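Local atomic coordinates of anti-restriction endonuclease (Enterobacteria phage T4, PDB entry 3WX4), a protein that mimics DNA, blocking DNA binding by the bacterial histone-like protein H-NS, and inhibits the host McrA restriction endonuclease. Residues Y11-D16 against T77-V82. Residues are numbered along the deposited sequence; the frame is centred on the assembly and turned at random.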
loop_
_atom_site.group_PDB
_atom_site.type_symbol
_atom_site.label_atom_id
_atom_site.label_comp_id
_atom_site.label_asym_id
_atom_site.label_seq_id
_atom_site.Cartn_x
_atom_site.Cartn_y
_atom_site.Cartn_z
ATOM N N TYR A 11 -7.223 9.288 -3.156
ATOM C CA TYR A 11 -7.615 9.994 -4.365
ATOM C C TYR A 11 -8.432 9.094 -5.290
ATOM O O TYR A 11 -8.268 7.879 -5.239
ATOM C CB TYR A 11 -6.375 10.423 -5.151
ATOM C CG TYR A 11 -5.513 11.399 -4.407
ATOM C CD1 TYR A 11 -5.778 12.756 -4.473
ATOM C CD2 TYR A 11 -4.494 10.963 -3.557
ATOM C CE1 TYR A 11 -5.053 13.678 -3.692
ATOM C CE2 TYR A 11 -3.767 11.882 -2.776
ATOM C CZ TYR A 11 -4.072 13.238 -2.857
ATOM O OH TYR A 11 -3.445 14.175 -2.044
ATOM N N THR A 12 -9.292 9.707 -6.110
ATOM C CA THR A 12 -10.038 8.974 -7.127
ATOM C C THR A 12 -9.399 9.458 -8.412
ATOM O O THR A 12 -9.463 10.651 -8.759
ATOM C CB THR A 12 -11.513 9.315 -7.123
ATOM O OG1 THR A 12 -12.086 8.824 -5.927
ATOM C CG2 THR A 12 -12.207 8.665 -8.299
ATOM N N PHE A 13 -8.727 8.551 -9.091
ATOM C CA PHE A 13 -8.045 8.875 -10.323
ATOM C C PHE A 13 -8.855 8.265 -11.468
ATOM O O PHE A 13 -9.077 7.057 -11.469
ATOM C CB PHE A 13 -6.640 8.254 -10.282
ATOM C CG PHE A 13 -5.784 8.625 -11.444
ATOM C CD1 PHE A 13 -5.101 7.645 -12.163
ATOM C CD2 PHE A 13 -5.639 9.967 -11.824
ATOM C CE1 PHE A 13 -4.286 7.969 -13.241
ATOM C CE2 PHE A 13 -4.823 10.330 -12.899
ATOM C CZ PHE A 13 -4.130 9.329 -13.627
ATOM N N LYS A 14 -9.308 9.086 -12.415
ATOM C CA LYS A 14 -10.073 8.584 -13.554
ATOM C C LYS A 14 -9.141 8.349 -14.691
ATOM O O LYS A 14 -8.357 9.229 -15.047
ATOM C CB LYS A 14 -11.122 9.601 -13.979
ATOM C CG LYS A 14 -11.986 9.215 -15.189
ATOM C CD LYS A 14 -13.160 10.242 -15.251
ATOM C CE LYS A 14 -13.813 10.264 -16.590
ATOM N NZ LYS A 14 -14.695 11.440 -16.693
ATOM N N ILE A 15 -9.184 7.157 -15.271
ATOM C CA ILE A 15 -8.321 6.883 -16.373
ATOM C C ILE A 15 -9.255 6.784 -17.539
ATOM O O ILE A 15 -9.914 5.751 -17.769
ATOM C CB ILE A 15 -7.496 5.601 -16.127
ATOM C CG1 ILE A 15 -6.654 5.773 -14.867
ATOM C CG2 ILE A 15 -6.586 5.336 -17.293
ATOM C CD1 ILE A 15 -5.812 4.544 -14.497
ATOM N N ASP A 16 -9.370 7.894 -18.272
ATOM C CA ASP A 16 -10.281 7.944 -19.420
ATOM C C ASP A 16 -10.239 6.765 -20.423
ATOM O O ASP A 16 -11.294 6.196 -20.776
ATOM C CB ASP A 16 -10.039 9.221 -20.228
ATOM C CG ASP A 16 -10.314 10.529 -19.416
ATOM O OD1 ASP A 16 -10.975 10.519 -18.326
ATOM O OD2 ASP A 16 -9.860 11.593 -19.929
ATOM N N THR A 77 3.465 7.072 -12.742
ATOM C CA THR A 77 3.829 5.674 -12.768
ATOM C C THR A 77 2.619 4.865 -13.290
ATOM O O THR A 77 2.760 3.993 -14.138
ATOM C CB THR A 77 4.205 5.195 -11.362
ATOM O OG1 THR A 77 5.366 5.908 -10.912
ATOM C CG2 THR A 77 4.545 3.679 -11.366
ATOM N N ILE A 78 1.442 5.158 -12.761
ATOM C CA ILE A 78 0.243 4.424 -13.199
ATOM C C ILE A 78 0.097 4.573 -14.721
ATOM O O ILE A 78 -0.061 3.584 -15.439
ATOM C CB ILE A 78 -1.008 4.969 -12.484
ATOM C CG1 ILE A 78 -0.956 4.633 -10.991
ATOM C CG2 ILE A 78 -2.314 4.360 -13.126
ATOM C CD1 ILE A 78 -1.969 5.412 -10.202
ATOM N N MET A 79 0.207 5.799 -15.233
ATOM C CA MET A 79 0.042 5.990 -16.668
ATOM C C MET A 79 1.068 5.295 -17.499
ATOM O O MET A 79 0.755 4.835 -18.591
ATOM C CB MET A 79 -0.043 7.469 -17.030
ATOM C CG MET A 79 -1.223 8.153 -16.363
ATOM S SD MET A 79 -2.826 7.231 -16.809
ATOM C CE MET A 79 -2.683 7.250 -18.593
ATOM N N ILE A 80 2.310 5.193 -17.016
ATOM C CA ILE A 80 3.314 4.461 -17.798
ATOM C C ILE A 80 2.839 3.016 -18.018
ATOM O O ILE A 80 2.954 2.455 -19.105
ATOM C CB ILE A 80 4.698 4.440 -17.067
ATOM C CG1 ILE A 80 5.411 5.781 -17.305
ATOM C CG2 ILE A 80 5.561 3.304 -17.596
ATOM C CD1 ILE A 80 6.501 6.115 -16.257
ATOM N N TYR A 81 2.340 2.399 -16.955
ATOM C CA TYR A 81 1.837 1.026 -17.066
ATOM C C TYR A 81 0.623 0.988 -17.970
ATOM O O TYR A 81 0.508 0.099 -18.785
ATOM C CB TYR A 81 1.452 0.490 -15.689
ATOM C CG TYR A 81 2.641 0.095 -14.866
ATOM C CD1 TYR A 81 2.971 -1.249 -14.690
ATOM C CD2 TYR A 81 3.407 1.065 -14.209
ATOM C CE1 TYR A 81 4.036 -1.634 -13.857
ATOM C CE2 TYR A 81 4.465 0.706 -13.386
ATOM C CZ TYR A 81 4.774 -0.643 -13.207
ATOM O OH TYR A 81 5.782 -1.004 -12.345
ATOM N N VAL A 82 -0.278 1.960 -17.835
ATOM C CA VAL A 82 -1.483 1.983 -18.693
ATOM C C VAL A 82 -1.109 2.114 -20.177
ATOM O O VAL A 82 -1.586 1.346 -21.034
ATOM C CB VAL A 82 -2.476 3.150 -18.276
ATOM C CG1 VAL A 82 -3.620 3.312 -19.369
ATOM C CG2 VAL A 82 -3.040 2.876 -16.890
#
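The ring of F13 meets helix residues 77-82 through its edge: M79 SD and I78 CG2 both lie there, near the ring plane. The sulfur is 3.9 Å from F13 CE1 and about as close to CZ, and the line from SD to the ring centroid stands 77° off the ring normal, an edge-on Met-aromatic contact. Beside it, I78 CG2 comes within 4.1 Å of F13 CE1, the methyl and the sulfur thus sharing one ring carbon. The CA-CB bond of F13 already aims at the helix, with CG anti to the backbone N (chi1 -174°). M79 differs: its CA-CB bond does not aim at the strand, but the bend at chi2 (-56°) brings SD round to the ring and within 4.2 Å of I15 CG2.

The second line of packing is purely aliphatic. I15 sets CD1 against two methyls one helical turn apart, 3.8 Å from I78 CG2 and 4.0 Å from V82 CG2, while its own CG2 faces V82 CG1. I78 CG2 is therefore the methyl common to both lines, touched by the aromatic edge and by the isoleucine tip. Contacts of this kind, dispersive and without polar pairing, illustrate how a helix is seated on a sheet: F13 on the strand and I15, just past its end, both point toward the helix and meet its residues i, i+1 and i+4.

Strand 2-14 pairs with strand 60-65, whose V63 and F61 flank F13 and I15, and on its other edge the antiparallel ladder continues into the second subunit. L75, earlier in helix 71-84, also touches F13, and V82 packs on L36 of helix 26-43 and on I17 of helix 16-24, which starts just after I15, its N-cap residue.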